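Local coordinates for protein pyridoxal kinase (Lactobacillus plantarum, PDB 3H74) that probably phosphorylates pyridoxal at the expense of ATP to give pyridoxal 5'-phosphate, as a pyridoxal kinase of the ribokinase superfamily, at residues 37-41 / 55-61. Residues are numbered along the deposited sequence.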
ATOM      1  N   LEU A  37      12.101   5.446  -3.042  1.00  5.01           N
ATOM      2  CA  LEU A  37      11.980   6.027  -4.373  1.00  5.44           C
ATOM      3  C   LEU A  37      10.686   6.825  -4.553  1.00  4.96           C
ATOM      4  O   LEU A  37       9.612   6.242  -4.719  1.00  4.93           O
ATOM      5  CB  LEU A  37      12.044   4.918  -5.421  1.00  5.70           C
ATOM      6  CG  LEU A  37      11.953   5.388  -6.872  1.00  6.64           C
ATOM      7  CD1 LEU A  37      13.122   6.287  -7.212  1.00  7.43           C
ATOM      8  CD2 LEU A  37      11.888   4.212  -7.835  1.00  7.22           C
ATOM      9  N   PRO A  38      10.773   8.166  -4.543  1.00  4.55           N
ATOM     10  CA  PRO A  38       9.568   8.943  -4.828  1.00  4.79           C
ATOM     11  C   PRO A  38       9.069   8.732  -6.255  1.00  4.86           C
ATOM     12  O   PRO A  38       9.852   8.802  -7.203  1.00  5.65           O
ATOM     13  CB  PRO A  38      10.034  10.399  -4.639  1.00  4.72           C
ATOM     14  CG  PRO A  38      11.248  10.297  -3.732  1.00  5.35           C
ATOM     15  CD  PRO A  38      11.917   9.033  -4.211  1.00  5.11           C
ATOM     16  N   THR A  39       7.770   8.488  -6.395  1.00  4.43           N
ATOM     17  CA  THR A  39       7.129   8.442  -7.705  1.00  5.01           C
ATOM     18  C   THR A  39       6.613   9.830  -8.087  1.00  5.24           C
ATOM     19  O   THR A  39       6.341  10.097  -9.260  1.00  5.84           O
ATOM     20  CB  THR A  39       5.969   7.444  -7.706  1.00  5.22           C
ATOM     21  OG1 THR A  39       5.131   7.752  -6.594  1.00  5.64           O
ATOM     22  CG2 THR A  39       6.463   6.014  -7.564  1.00  5.89           C
ATOM     23  N   SER A  40       6.483  10.687  -7.073  1.00  5.32           N
ATOM     24  CA  SER A  40       6.019  12.066  -7.181  1.00  5.82           C
ATOM     25  C   SER A  40       6.604  12.758  -5.953  1.00  5.43           C
ATOM     26  O   SER A  40       6.753  12.118  -4.906  1.00  5.66           O
ATOM     27  CB  SER A  40       4.487  12.127  -7.141  1.00  6.48           C
ATOM     28  OG  SER A  40       4.009  13.462  -7.262  1.00  6.75           O
ATOM     29  N   LEU A  41       6.950  14.040  -6.076  1.00  5.28           N
ATOM     30  CA  LEU A  41       7.508  14.798  -4.961  1.00  5.18           C
ATOM     31  C   LEU A  41       6.654  16.050  -4.772  1.00  4.75           C
ATOM     32  O   LEU A  41       6.499  16.845  -5.710  1.00  5.39           O
ATOM     33  CB  LEU A  41       8.962  15.162  -5.259  1.00  5.96           C
ATOM     34  CG  LEU A  41       9.701  15.965  -4.193  1.00  6.42           C
ATOM     35  CD1 LEU A  41       9.738  15.285  -2.818  1.00  8.34           C
ATOM     36  CD2 LEU A  41      11.110  16.266  -4.687  1.00  7.87           C
ATOM     37  N   VAL A  55       6.769  18.107  -8.224  1.00  6.97           N
ATOM     38  CA  VAL A  55       7.736  17.792  -9.272  1.00  7.07           C
ATOM     39  C   VAL A  55       7.240  16.575 -10.039  1.00  7.45           C
ATOM     40  O   VAL A  55       6.916  15.540  -9.445  1.00  6.94           O
ATOM     41  CB  VAL A  55       9.128  17.474  -8.703  1.00  7.00           C
ATOM     42  CG1 VAL A  55      10.126  17.270  -9.840  1.00  8.51           C
ATOM     43  CG2 VAL A  55       9.599  18.581  -7.785  1.00  8.45           C
ATOM     44  N   ASP A  56       7.175  16.714 -11.363  1.00  8.24           N
ATOM     45  CA  ASP A  56       6.867  15.617 -12.256  1.00  8.85           C
ATOM     46  C   ASP A  56       8.127  14.763 -12.413  1.00  8.15           C
ATOM     47  O   ASP A  56       9.139  15.234 -12.919  1.00  8.43           O
ATOM     48  CB  ASP A  56       6.411  16.193 -13.602  1.00  9.88           C
ATOM     49  CG  ASP A  56       5.985  15.135 -14.598  1.00 11.68           C
ATOM     50  OD1 ASP A  56       6.106  13.936 -14.304  1.00 10.80           O
ATOM     51  OD2 ASP A  56       5.517  15.518 -15.702  1.00 14.48           O
ATOM     52  N   LEU A  57       8.062  13.518 -11.951  1.00  7.39           N
ATOM     53  CA  LEU A  57       9.218  12.616 -11.979  1.00  7.80           C
ATOM     54  C   LEU A  57       9.127  11.584 -13.107  1.00  8.31           C
ATOM     55  O   LEU A  57       9.871  10.600 -13.128  1.00  7.97           O
ATOM     56  CB  LEU A  57       9.431  11.944 -10.613  1.00  7.58           C
ATOM     57  CG  LEU A  57       9.719  12.897  -9.448  1.00  6.68           C
ATOM     58  CD1 LEU A  57       9.732  12.142  -8.119  1.00  6.12           C
ATOM     59  CD2 LEU A  57      11.030  13.638  -9.662  1.00  6.55           C
ATOM     60  N   SER A  58       8.217  11.807 -14.050  0.50  9.13           N
ATOM     61  CA  SER A  58       8.030  10.853 -15.150  0.50  9.76           C
ATOM     62  C   SER A  58       9.294  10.630 -15.987  0.50  9.99           C
ATOM     63  O   SER A  58       9.500   9.530 -16.498  0.50 10.62           O
ATOM     64  CB  SER A  58       6.860  11.254 -16.045  0.50 10.08           C
ATOM     65  OG  SER A  58       7.092  12.525 -16.614  0.50 10.69           O
ATOM     66  N   THR A  59      10.128  11.660 -16.126  1.00  9.83           N
ATOM     67  CA  THR A  59      11.379  11.518 -16.883  1.00 10.89           C
ATOM     68  C   THR A  59      12.558  11.118 -16.002  1.00 10.01           C
ATOM     69  O   THR A  59      13.617  10.771 -16.518  1.00 10.61           O
ATOM     70  CB  THR A  59      11.756  12.800 -17.689  1.00 11.12           C
ATOM     71  OG1 THR A  59      12.088  13.869 -16.801  1.00 13.74           O
ATOM     72  CG2 THR A  59      10.631  13.226 -18.608  1.00 13.42           C
ATOM     73  N   TRP A  60      12.373  11.164 -14.679  1.00  8.78           N
ATOM     74  CA  TRP A  60      13.430  10.793 -13.739  1.00  7.97           C
ATOM     75  C   TRP A  60      13.456   9.290 -13.446  1.00  7.17           C
ATOM     76  O   TRP A  60      14.530   8.692 -13.476  1.00  6.67           O
ATOM     77  CB  TRP A  60      13.331  11.613 -12.444  1.00  7.55           C
ATOM     78  CG  TRP A  60      14.408  11.312 -11.423  1.00  6.85           C
ATOM     79  CD1 TRP A  60      15.761  11.547 -11.536  1.00  7.66           C
ATOM     80  CD2 TRP A  60      14.210  10.759 -10.118  1.00  6.25           C
ATOM     81  NE1 TRP A  60      16.407  11.162 -10.383  1.00  6.80           N
ATOM     82  CE2 TRP A  60      15.478  10.679  -9.495  1.00  6.38           C
ATOM     83  CE3 TRP A  60      13.083  10.319  -9.412  1.00  6.76           C
ATOM     84  CZ2 TRP A  60      15.646  10.163  -8.200  1.00  6.05           C
ATOM     85  CZ3 TRP A  60      13.253   9.797  -8.131  1.00  6.46           C
ATOM     86  CH2 TRP A  60      14.521   9.718  -7.545  1.00  6.76           C
ATOM     87  N   LEU A  61      12.306   8.672 -13.153  1.00  7.69           N
ATOM     88  CA  LEU A  61      12.307   7.239 -12.825  1.00  8.24           C
ATOM     89  C   LEU A  61      13.007   6.358 -13.870  1.00  7.71           C
ATOM     90  O   LEU A  61      13.749   5.455 -13.496  1.00  7.49           O
ATOM     91  CB  LEU A  61      10.903   6.694 -12.506  1.00  8.87           C
ATOM     92  CG  LEU A  61      10.620   6.472 -11.018  1.00 10.57           C
ATOM     93  CD1 LEU A  61      10.615   7.786 -10.265  1.00 12.57           C
ATOM     94  CD2 LEU A  61       9.306   5.724 -10.801  1.00 10.16           C
TER
HETATM   95  O   HOH W   1       5.789  12.064 -11.070  1.00  7.40           O
HETATM   96  O   HOH W   2       4.602  14.101  -9.823  1.00  9.76           O
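At the edge of the central sheet of a ribokinase-like kinase, a short antiparallel pairing shows how one direct backbone bond can be continued by water bridges and side-chain packing. Leu41 and Val55 form a hydrogen-bonded pair, with Val55 N donating to Leu41 O at 2.8 Å, and their side chains lie on the same face, CB to CB 4.2 Å. Beyond this pair the backbones separate and two waters bridge them: one donates to Thr39 O (2.7 Å) and accepts from Leu57 N (2.8 Å), while the other joins Ser40 OG to Val55 O. Leu57 points toward 37-41, its CD1 packing 3.9 Å from Pro38 CB and 4.2 Å from Leu41 CB. Around Leu57 the chain turns toward helix 61-70: Asp56 OD1 accepts from Ser58 N (3.0 Å) in an Asx turn, and Leu57 O accepts hydrogen bonds from both Trp60 N and Leu61 N. Past it, Trp60 CZ3 lies 3.6 Å from Leu37 CD1, and Leu61 CG 4.1 Å from Leu37 CD2. Leu61 opens helix 61-70, whose Val64, Phe65 and Trp68 also cover Leu37, and reaches Leu88 and Ile92 of helix 86-98; strand 32-42 in turn lies between strand 54-55 and the parallel strand 4-13.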